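PDB 4UWM: 3,6-diketocamphane 1,6-monooxygenase from Pseudomonas putida, which catalyses the FMNH2- and O2-dependent Baeyer-Villiger oxidation of a diketocamphane to its lactone, a step in the bacterial degradation of (-)-camphor. Local coordinates for residues M3-I8 and L344-H349; L7-Y12 and D39-S44; L95-E100 and L185-P190. All coordinates share one frame; numbering follows the deposited sequence. Where two conformers were deposited one is given.

Interaction 1: residues M3-I8 and L344-H349; sequences METGLI and LQVEAH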
loop_
_atom_site.group_PDB
_atom_site.type_symbol
_atom_site.label_atom_id
_atom_site.label_comp_id
_atom_site.label_asym_id
_atom_site.label_seq_id
_atom_site.Cartn_x
_atom_site.Cartn_y
_atom_site.Cartn_z
ATOM N N MET A 3 -30.473 10.148 2.065
ATOM C CA MET A 3 -29.224 10.438 1.355
ATOM C C MET A 3 -28.073 10.228 2.342
ATOM O O MET A 3 -28.166 10.649 3.504
ATOM C CB MET A 3 -29.232 11.883 0.850
ATOM C CG MET A 3 -28.014 12.299 0.036
ATOM S SD MET A 3 -27.811 14.082 -0.098
ATOM C CE MET A 3 -27.445 14.503 1.608
ATOM N N GLU A 4 -27.012 9.550 1.893
ATOM C CA GLU A 4 -25.860 9.292 2.762
ATOM C C GLU A 4 -24.879 10.457 2.721
ATOM O O GLU A 4 -24.876 11.226 1.748
ATOM C CB GLU A 4 -25.150 7.995 2.358
ATOM C CG GLU A 4 -25.939 6.717 2.570
ATOM C CD GLU A 4 -26.109 6.323 4.038
ATOM O OE1 GLU A 4 -25.501 6.944 4.930
ATOM O OE2 GLU A 4 -26.861 5.370 4.310
ATOM N N THR A 5 -24.059 10.585 3.774
ATOM C CA THR A 5 -22.927 11.511 3.767
ATOM C C THR A 5 -21.633 10.731 3.438
ATOM O O THR A 5 -21.398 9.649 3.983
ATOM C CB THR A 5 -22.763 12.254 5.117
ATOM O OG1 THR A 5 -23.993 12.897 5.459
ATOM C CG2 THR A 5 -21.681 13.355 5.026
ATOM N N GLY A 6 -20.828 11.285 2.530
ATOM C CA GLY A 6 -19.499 10.743 2.206
ATOM C C GLY A 6 -18.413 11.795 2.331
ATOM O O GLY A 6 -18.702 12.997 2.406
ATOM N N LEU A 7 -17.160 11.345 2.389
ATOM C CA LEU A 7 -16.023 12.253 2.418
ATOM C C LEU A 7 -15.160 11.932 1.209
ATOM O O LEU A 7 -14.983 10.761 0.880
ATOM C CB LEU A 7 -15.253 12.059 3.727
ATOM C CG LEU A 7 -14.187 13.070 4.140
ATOM C CD1 LEU A 7 -14.789 14.445 4.473
ATOM C CD2 LEU A 7 -13.401 12.519 5.314
ATOM N N ILE A 8 -14.711 12.957 0.488
ATOM C CA ILE A 8 -13.703 12.763 -0.540
ATOM C C ILE A 8 -12.410 13.506 -0.152
ATOM O O ILE A 8 -12.421 14.699 0.140
ATOM C CB ILE A 8 -14.192 13.019 -1.992
ATOM C CG1 ILE A 8 -13.067 12.678 -2.998
ATOM C CG2 ILE A 8 -14.726 14.435 -2.191
ATOM C CD1 ILE A 8 -13.524 12.477 -4.422
ATOM N N LEU A 344 -23.913 12.464 -0.704
ATOM C CA LEU A 344 -23.334 13.789 -0.775
ATOM C C LEU A 344 -21.866 13.633 -0.380
ATOM O O LEU A 344 -21.549 13.371 0.794
ATOM C CB LEU A 344 -24.041 14.751 0.185
ATOM C CG LEU A 344 -23.406 16.137 0.284
ATOM C CD1 LEU A 344 -23.739 16.959 -0.944
ATOM C CD2 LEU A 344 -23.834 16.850 1.560
ATOM N N GLN A 345 -20.984 13.789 -1.363
ATOM C CA GLN A 345 -19.577 13.484 -1.134
ATOM C C GLN A 345 -18.877 14.773 -0.771
ATOM O O GLN A 345 -18.586 15.587 -1.633
ATOM C CB GLN A 345 -18.941 12.800 -2.365
ATOM C CG GLN A 345 -17.832 11.798 -2.025
ATOM C CD GLN A 345 -18.357 10.464 -1.487
ATOM O OE1 GLN A 345 -19.336 9.912 -2.001
ATOM N NE2 GLN A 345 -17.684 9.924 -0.470
ATOM N N VAL A 346 -18.606 14.946 0.516
ATOM C CA VAL A 346 -18.032 16.196 1.013
ATOM C C VAL A 346 -16.521 16.300 0.801
ATOM O O VAL A 346 -15.770 15.435 1.251
ATOM C CB VAL A 346 -18.374 16.396 2.505
ATOM C CG1 VAL A 346 -17.800 17.712 3.016
ATOM C CG2 VAL A 346 -19.888 16.338 2.690
ATOM N N GLU A 347 -16.087 17.363 0.132
ATOM C CA GLU A 347 -14.664 17.593 -0.141
ATOM C C GLU A 347 -13.914 17.949 1.133
ATOM O O GLU A 347 -14.263 18.920 1.817
ATOM C CB GLU A 347 -14.479 18.713 -1.161
ATOM C CG GLU A 347 -14.899 18.398 -2.591
ATOM C CD GLU A 347 -13.890 17.550 -3.373
ATOM O OE1 GLU A 347 -12.772 17.261 -2.857
ATOM O OE2 GLU A 347 -14.235 17.167 -4.511
ATOM N N ALA A 348 -12.881 17.170 1.458
ATOM C CA ALA A 348 -12.091 17.424 2.658
ATOM C C ALA A 348 -11.036 18.482 2.376
ATOM O O ALA A 348 -10.371 18.455 1.328
ATOM C CB ALA A 348 -11.451 16.138 3.182
ATOM N N HIS A 349 -10.899 19.441 3.292
ATOM C CA HIS A 349 -9.867 20.462 3.141
ATOM C C HIS A 349 -8.828 20.434 4.261
ATOM O O HIS A 349 -8.978 19.702 5.222
ATOM C CB HIS A 349 -10.508 21.841 2.964
ATOM C CG HIS A 349 -10.906 22.102 1.554
ATOM N ND1 HIS A 349 -10.032 22.614 0.622
ATOM C CD2 HIS A 349 -12.048 21.820 0.888
ATOM C CE1 HIS A 349 -10.640 22.697 -0.547
ATOM N NE2 HIS A 349 -11.868 22.234 -0.409
HETATM O O HOH W 1 -10.186 16.696 -0.612
#
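Gln345 reaches across to strand 4-8 with its amide laid over Gly6, where NE2 stands 3.3 Å from Gly6 CA, a place that a side chain on Gly6 would have to share. The chain turns at chi2 (76°), and NE2 donates to Leu7 O (3.1 Å) from well above the carbonyl plane, while that oxygen lies close to the plane of the amide. NE2 also makes a weak bond with Ser40 OG. A leucine in its place would probably leave Leu7 O without this side-chain donor and Ser40 OG without its weak partner. On the same face, Ile8 and Glu347 lie side by side and point the same way, with Ile8 CG2 3.4 Å from Glu347 CD; the carboxylate itself is held by Ser256 and His10. Thr5, Leu7, Leu344 and Val346 share the other face; at the start of the contact the bent end of Met3 puts CE 3.7 Å from Leu344 CB, and at its far end Leu7 CD1 meets Ala348 CB (4.0 Å). A parallel ladder, from Leu344 N–Glu4 O to Ala348 N–Ile8 O, joins the TIM barrel's first strand to its last. Helix 356-369 packs on Thr5 and Val346, and strand 254-261 pairs with 343-347, its Ser256 touching Ile8.

Interaction 2: residues L7-Y12 and D39-S44; sequences LIFHPY and DSMMIS. With FMN (flavin mononucleotide), chain C.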
loop_
_atom_site.group_PDB
_atom_site.type_symbol
_atom_site.label_atom_id
_atom_site.label_comp_id
_atom_site.label_asym_id
_atom_site.label_seq_id
_atom_site.Cartn_x
_atom_site.Cartn_y
_atom_site.Cartn_z
ATOM N N LEU A 7 -17.160 11.345 2.389
ATOM C CA LEU A 7 -16.023 12.253 2.418
ATOM C C LEU A 7 -15.160 11.932 1.209
ATOM O O LEU A 7 -14.983 10.761 0.880
ATOM C CB LEU A 7 -15.253 12.059 3.727
ATOM C CG LEU A 7 -14.187 13.070 4.140
ATOM C CD1 LEU A 7 -14.789 14.445 4.473
ATOM C CD2 LEU A 7 -13.401 12.519 5.314
ATOM N N ILE A 8 -14.711 12.957 0.488
ATOM C CA ILE A 8 -13.703 12.763 -0.540
ATOM C C ILE A 8 -12.410 13.506 -0.152
ATOM O O ILE A 8 -12.421 14.699 0.140
ATOM C CB ILE A 8 -14.192 13.019 -1.992
ATOM C CG1 ILE A 8 -13.067 12.678 -2.998
ATOM C CG2 ILE A 8 -14.726 14.435 -2.191
ATOM C CD1 ILE A 8 -13.524 12.477 -4.422
ATOM N N PHE A 9 -11.316 12.755 -0.123
ATOM C CA PHE A 9 -10.011 13.218 0.350
ATOM C C PHE A 9 -9.079 13.193 -0.852
ATOM O O PHE A 9 -8.412 12.171 -1.142
ATOM C CB PHE A 9 -9.547 12.265 1.441
ATOM C CG PHE A 9 -8.447 12.793 2.328
ATOM C CD1 PHE A 9 -8.684 13.816 3.243
ATOM C CD2 PHE A 9 -7.190 12.195 2.309
ATOM C CE1 PHE A 9 -7.660 14.262 4.084
ATOM C CE2 PHE A 9 -6.172 12.624 3.128
ATOM C CZ PHE A 9 -6.397 13.671 4.014
ATOM N N HIS A 10 -9.024 14.318 -1.551
ATOM C CA HIS A 10 -8.196 14.427 -2.748
ATOM C C HIS A 10 -6.697 14.137 -2.640
ATOM O O HIS A 10 -6.154 13.474 -3.529
ATOM C CB HIS A 10 -8.466 15.698 -3.547
ATOM C CG HIS A 10 -9.605 15.547 -4.486
ATOM N ND1 HIS A 10 -10.886 15.940 -4.171
ATOM C CD2 HIS A 10 -9.674 14.983 -5.716
ATOM C CE1 HIS A 10 -11.691 15.646 -5.176
ATOM N NE2 HIS A 10 -10.981 15.066 -6.125
ATOM N N PRO A 11 -6.009 14.652 -1.626
ATOM C CA PRO A 11 -6.503 15.674 -0.706
ATOM C C PRO A 11 -6.230 17.066 -1.283
ATOM O O PRO A 11 -5.810 17.178 -2.445
ATOM C CB PRO A 11 -5.638 15.451 0.518
ATOM C CG PRO A 11 -4.323 15.057 -0.072
ATOM C CD PRO A 11 -4.669 14.177 -1.254
ATOM N N TYR A 12 -6.495 18.115 -0.503
ATOM C CA TYR A 12 -5.990 19.447 -0.847
ATOM C C TYR A 12 -5.162 19.958 0.338
ATOM O O TYR A 12 -5.675 20.679 1.206
ATOM C CB TYR A 12 -7.137 20.428 -1.166
ATOM C CG TYR A 12 -7.887 20.093 -2.445
ATOM C CD1 TYR A 12 -7.264 20.227 -3.689
ATOM C CD2 TYR A 12 -9.209 19.646 -2.413
ATOM C CE1 TYR A 12 -7.932 19.909 -4.864
ATOM C CE2 TYR A 12 -9.884 19.328 -3.596
ATOM C CZ TYR A 12 -9.236 19.473 -4.810
ATOM O OH TYR A 12 -9.863 19.178 -6.002
ATOM N N ASP A 39 -20.697 7.498 5.675
ATOM C CA ASP A 39 -20.858 6.177 5.064
ATOM C C ASP A 39 -19.588 5.681 4.325
ATOM O O ASP A 39 -19.283 4.498 4.341
ATOM C CB ASP A 39 -21.997 6.208 4.041
ATOM C CG ASP A 39 -22.269 4.843 3.440
ATOM O OD1 ASP A 39 -22.494 3.903 4.219
ATOM O OD2 ASP A 39 -22.246 4.702 2.190
ATOM N N SER A 40 -18.903 6.592 3.651
ATOM C CA SER A 40 -17.766 6.221 2.809
ATOM C C SER A 40 -16.707 7.313 2.807
ATOM O O SER A 40 -17.017 8.491 2.988
ATOM C CB SER A 40 -18.224 5.907 1.385
ATOM O OG SER A 40 -18.798 7.040 0.777
ATOM N N MET A 41 -15.446 6.912 2.613
ATOM C CA MET A 41 -14.372 7.871 2.398
ATOM C C MET A 41 -13.634 7.497 1.124
ATOM O O MET A 41 -13.122 6.397 1.027
ATOM C CB MET A 41 -13.422 7.886 3.596
ATOM C CG MET A 41 -12.245 8.861 3.440
ATOM S SD MET A 41 -11.177 8.717 4.880
ATOM C CE MET A 41 -9.950 10.002 4.556
ATOM N N MET A 42 -13.648 8.401 0.152
ATOM C CA MET A 42 -12.947 8.244 -1.124
ATOM C C MET A 42 -11.579 8.923 -1.003
ATOM O O MET A 42 -11.490 10.037 -0.470
ATOM C CB MET A 42 -13.750 8.899 -2.258
ATOM C CG MET A 42 -15.070 8.173 -2.573
ATOM S SD MET A 42 -16.004 9.021 -3.867
ATOM C CE MET A 42 -17.550 8.088 -3.835
ATOM N N ILE A 43 -10.520 8.267 -1.500
ATOM C CA ILE A 43 -9.158 8.845 -1.444
ATOM C C ILE A 43 -8.539 8.802 -2.816
ATOM O O ILE A 43 -8.434 7.719 -3.409
ATOM C CB ILE A 43 -8.273 8.127 -0.399
ATOM C CG1 ILE A 43 -9.001 8.111 0.946
ATOM C CG2 ILE A 43 -6.883 8.790 -0.302
ATOM C CD1 ILE A 43 -8.508 7.127 1.973
ATOM N N SER A 44 -8.131 9.962 -3.319
ATOM C CA SER A 44 -7.617 10.069 -4.683
ATOM C C SER A 44 -6.134 9.692 -4.817
ATOM O O SER A 44 -5.450 9.480 -3.825
ATOM C CB SER A 44 -7.880 11.455 -5.276
ATOM O OG SER A 44 -9.270 11.740 -5.276
HETATM N N1 FMN C . -11.029 11.980 -11.111
HETATM C C2 FMN C . -11.031 10.974 -10.190
HETATM O O2 FMN C . -10.871 9.794 -10.569
HETATM N N3 FMN C . -11.205 11.194 -8.873
HETATM C C4 FMN C . -11.389 12.422 -8.373
HETATM O O4 FMN C . -11.547 12.568 -7.144
HETATM C C4A FMN C . -11.398 13.584 -9.306
HETATM N N5 FMN C . -11.572 14.856 -8.878
HETATM C C5A FMN C . -11.578 15.901 -9.743
HETATM C C6 FMN C . -11.765 17.201 -9.265
HETATM C C7 FMN C . -11.775 18.288 -10.139
HETATM C C7M FMN C . -11.977 19.684 -9.602
HETATM C C8 FMN C . -11.582 18.049 -11.599
HETATM C C8M FMN C . -11.583 19.183 -12.588
HETATM C C9 FMN C . -11.397 16.755 -12.077
HETATM C C9A FMN C . -11.389 15.665 -11.210
HETATM N N10 FMN C . -11.206 14.343 -11.693
HETATM C C10 FMN C . -11.202 13.280 -10.751
HETATM C "C1'" FMN C . -10.997 14.089 -13.131
HETATM C "C2'" FMN C . -12.289 13.700 -13.833
HETATM O "O2'" FMN C . -12.930 12.690 -13.056
HETATM C "C3'" FMN C . -12.008 13.169 -15.235
HETATM O "O3'" FMN C . -12.113 14.257 -16.164
HETATM C "C4'" FMN C . -12.973 12.035 -15.592
HETATM O "O4'" FMN C . -12.548 10.812 -14.977
HETATM C "C5'" FMN C . -13.136 11.829 -17.094
HETATM O "O5'" FMN C . -14.298 12.566 -17.450
HETATM P P FMN C . -15.069 12.405 -18.844
HETATM O O1P FMN C . -15.034 10.957 -19.219
HETATM O O2P FMN C . -16.429 12.893 -18.444
HETATM O O3P FMN C . -14.303 13.313 -19.766
#
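Strands 7-9 and 40-43 pair in parallel at the heart of the chain, and just beyond their C-terminal ends His10 and Ser44 come together at the flavin of FMN. The ladder runs from Leu7 N to Ser40 O, through Met42 N to Leu7 O and Phe9 N to Met42 O (2.7 Å), and closes with Ser44 N on Phe9 O. On one face, Met41 and Phe9 lie side by side and point the same way: the extended methionine chain brings CE to 3.9 Å from both CB and CG of Phe9. Ile43 CG2 sits at the edge of that ring, and Pro11 CB covers one of its faces over the centre. On the other face, the side chains of Ile8 and Met42 cross, CG1 of Ile8 lying 3.9 Å from CB of Met42, and Ile8 CD1 continues to FMN O4 (3.4 Å). This is the opening beta-alpha-beta unit of a TIM barrel of the bacterial luciferase family, with helix 19-35 as the crossover, and as in other TIM barrels the cofactor lies at the C-terminal ends of the strands. His10 NE2 donates to FMN N5 (2.8 Å, 153° at the hydrogen), with the edge of the imidazole directed at C4A. Its other nitrogen, ND1, is bonded to Glu347, a second-shell contact that, with the bond at NE2, probably sets the turn of the ring, and Tyr12 OH stands over the centre of one imidazole face. In the conformer given, Ser44 OG lies 3.1 Å from FMN O4 and 3.3 Å from His10 CD2; its stronger partner is Met76 O.

Interaction 3: residues L95-E100 and L185-P190; sequences LSQILE and LADFSP
Gln97, in the last turn of barrel helix 85-98, just before its Schellman end, grips an Asx turn in the 185-190 loop through a single amide nitrogen: NE2 donates to Ser189 O (2.9 Å, 170° at the hydrogen) and to Asp187 O (3.0 Å). Both acceptors lie close to the plane of the amide, and two nearly straight bonds leave that group little freedom to rotate. The bond to Ser189 also lies in the carbonyl plane of its acceptor, whereas NE2 is tilted 35° from that of Asp187. The chain is extended beyond CG, which carries the amide out from the helix. At OE1 a water donates both to this oxygen and to Asp187 O, so the Asp187 carbonyl receives both a direct and a water-mediated bond. The Asx turn braces the loop from within, Asp187 OD1 accepting from Ser189 N (3.1 Å); the same oxygen also takes Ser189 OG on its syn lone pair (2.7 Å). In the Schellman motif, Glu100 has positive phi and its N is bonded to Gln97 O. Thus the loop that leads from strand 167-170 to strand 198-202 is fastened to the C-terminal turn of the helix, at the border with the second subunit: there Gln97 packs on Ala19 and Phe188 on Ala47 of that subunit. Trp94 meets the Phe188 ring edge-to-face. Beside the polar grip, Ser96 packs on Pro190; its OG, anti to the backbone N (chi1 169°), bonds to Trp191 N and touches Pro190 CB at 3.7 Å.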
loop_
_atom_site.group_PDB
_atom_site.type_symbol
_atom_site.label_atom_id
_atom_site.label_comp_id
_atom_site.label_asym_id
_atom_site.label_seq_id
_atom_site.Cartn_x
_atom_site.Cartn_y
_atom_site.Cartn_z
ATOM N N LEU A 95 -6.917 -6.225 0.284
ATOM C CA LEU A 95 -7.354 -5.056 1.077
ATOM C C LEU A 95 -8.870 -5.131 1.330
ATOM O O LEU A 95 -9.315 -4.866 2.439
ATOM C CB LEU A 95 -6.958 -3.759 0.373
ATOM C CG LEU A 95 -7.296 -2.438 1.124
ATOM C CD1 LEU A 95 -6.807 -2.501 2.563
ATOM C CD2 LEU A 95 -6.690 -1.237 0.381
ATOM N N SER A 96 -9.640 -5.521 0.306
ATOM C CA SER A 96 -11.084 -5.804 0.457
ATOM C C SER A 96 -11.308 -6.836 1.554
ATOM O O SER A 96 -12.196 -6.646 2.406
ATOM C CB SER A 96 -11.711 -6.270 -0.875
ATOM O OG SER A 96 -13.018 -6.787 -0.667
ATOM N N GLN A 97 -10.499 -7.907 1.568
ATOM C CA GLN A 97 -10.573 -8.897 2.648
ATOM C C GLN A 97 -10.275 -8.312 4.032
ATOM O O GLN A 97 -10.959 -8.667 5.005
ATOM C CB GLN A 97 -9.653 -10.114 2.414
ATOM C CG GLN A 97 -10.111 -11.088 1.321
ATOM C CD GLN A 97 -9.232 -12.339 1.234
ATOM O OE1 GLN A 97 -8.713 -12.809 2.231
ATOM N NE2 GLN A 97 -9.054 -12.863 0.029
ATOM N N ILE A 98 -9.220 -7.485 4.135
ATOM C CA ILE A 98 -8.822 -6.906 5.430
ATOM C C ILE A 98 -9.983 -6.071 5.986
ATOM O O ILE A 98 -10.248 -6.105 7.188
ATOM C CB ILE A 98 -7.545 -6.015 5.302
ATOM C CG1 ILE A 98 -6.327 -6.863 4.899
ATOM C CG2 ILE A 98 -7.249 -5.285 6.604
ATOM C CD1 ILE A 98 -5.119 -6.047 4.453
ATOM N N LEU A 99 -10.655 -5.343 5.101
ATOM C CA LEU A 99 -11.785 -4.484 5.441
ATOM C C LEU A 99 -13.127 -5.252 5.570
ATOM O O LEU A 99 -14.162 -4.648 5.827
ATOM C CB LEU A 99 -11.938 -3.444 4.340
ATOM C CG LEU A 99 -10.889 -2.331 4.417
ATOM C CD1 LEU A 99 -10.822 -1.581 3.104
ATOM C CD2 LEU A 99 -11.213 -1.387 5.578
ATOM N N GLU A 100 -13.104 -6.557 5.334
ATOM C CA GLU A 100 -14.328 -7.367 5.346
ATOM C C GLU A 100 -15.414 -6.769 4.452
ATOM O O GLU A 100 -16.576 -6.711 4.821
ATOM C CB GLU A 100 -14.800 -7.582 6.787
ATOM C CG GLU A 100 -13.739 -8.317 7.579
ATOM C CD GLU A 100 -14.061 -8.500 9.043
ATOM O OE1 GLU A 100 -14.599 -7.575 9.679
ATOM O OE2 GLU A 100 -13.732 -9.570 9.572
ATOM N N LEU A 185 -3.056 -22.896 -4.191
ATOM C CA LEU A 185 -2.830 -21.454 -4.380
ATOM C C LEU A 185 -3.518 -20.583 -3.311
ATOM O O LEU A 185 -4.617 -20.894 -2.864
ATOM C CB LEU A 185 -3.338 -21.053 -5.763
ATOM C CG LEU A 185 -2.434 -21.552 -6.888
ATOM C CD1 LEU A 185 -3.184 -21.605 -8.207
ATOM C CD2 LEU A 185 -1.212 -20.659 -6.993
ATOM N N ALA A 186 -2.866 -19.484 -2.915
ATOM C CA ALA A 186 -3.504 -18.444 -2.084
ATOM C C ALA A 186 -4.812 -17.940 -2.685
ATOM O O ALA A 186 -5.004 -17.950 -3.917
ATOM C CB ALA A 186 -2.548 -17.270 -1.921
ATOM N N ASP A 187 -5.713 -17.484 -1.820
ATOM C CA ASP A 187 -6.937 -16.867 -2.286
ATOM C C ASP A 187 -6.940 -15.394 -1.884
ATOM O O ASP A 187 -7.240 -15.082 -0.742
ATOM C CB ASP A 187 -8.138 -17.605 -1.695
ATOM C CG ASP A 187 -9.469 -17.057 -2.162
ATOM O OD1 ASP A 187 -9.549 -16.088 -2.946
ATOM O OD2 ASP A 187 -10.472 -17.625 -1.726
ATOM N N PHE A 188 -6.603 -14.509 -2.832
ATOM C CA PHE A 188 -6.688 -13.051 -2.614
ATOM C C PHE A 188 -7.843 -12.408 -3.385
ATOM O O PHE A 188 -7.722 -11.281 -3.863
ATOM C CB PHE A 188 -5.343 -12.357 -2.918
ATOM C CG PHE A 188 -4.237 -12.773 -1.998
ATOM C CD1 PHE A 188 -4.338 -12.550 -0.615
ATOM C CD2 PHE A 188 -3.085 -13.402 -2.498
ATOM C CE1 PHE A 188 -3.315 -12.939 0.240
ATOM C CE2 PHE A 188 -2.072 -13.802 -1.640
ATOM C CZ PHE A 188 -2.185 -13.562 -0.269
ATOM N N SER A 189 -8.948 -13.155 -3.567
ATOM C CA SER A 189 -10.121 -12.626 -4.259
ATOM C C SER A 189 -10.767 -11.613 -3.296
ATOM O O SER A 189 -10.607 -11.751 -2.094
ATOM C CB SER A 189 -11.135 -13.743 -4.641
ATOM O OG SER A 189 -11.619 -14.397 -3.488
ATOM N N PRO A 190 -11.504 -10.616 -3.830
ATOM C CA PRO A 190 -12.123 -9.625 -2.946
ATOM C C PRO A 190 -13.202 -10.281 -2.068
ATOM O O PRO A 190 -13.600 -11.420 -2.336
ATOM C CB PRO A 190 -12.720 -8.605 -3.907
ATOM C CG PRO A 190 -12.113 -8.875 -5.238
ATOM C CD PRO A 190 -11.793 -10.343 -5.243
HETATM O O HOH W 2 -6.239 -14.300 2.175
#

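Overall arrangement
From the N terminus, strand 4-9 serves two contacts. Interaction 2 closes the shorter loop, pairing 7-12 with 39-44 after a single helix, whereas interaction 1 joins 3-8 to 344-349 and so closes a loop that encloses nearly the whole chain. Interaction 3 (95-100 with 185-190) opens after interaction 2 has closed and is nested inside the loop of interaction 1. The first two share Leu7 and Ile8, have centres about 7 Å apart and seat strand 4-9 between its neighbours 40-43 and 343-347 in the barrel. Interaction 3 stands apart, its centre about 22 Å from that of interaction 2, and ties a long loop to a peripheral helix end against the second subunit.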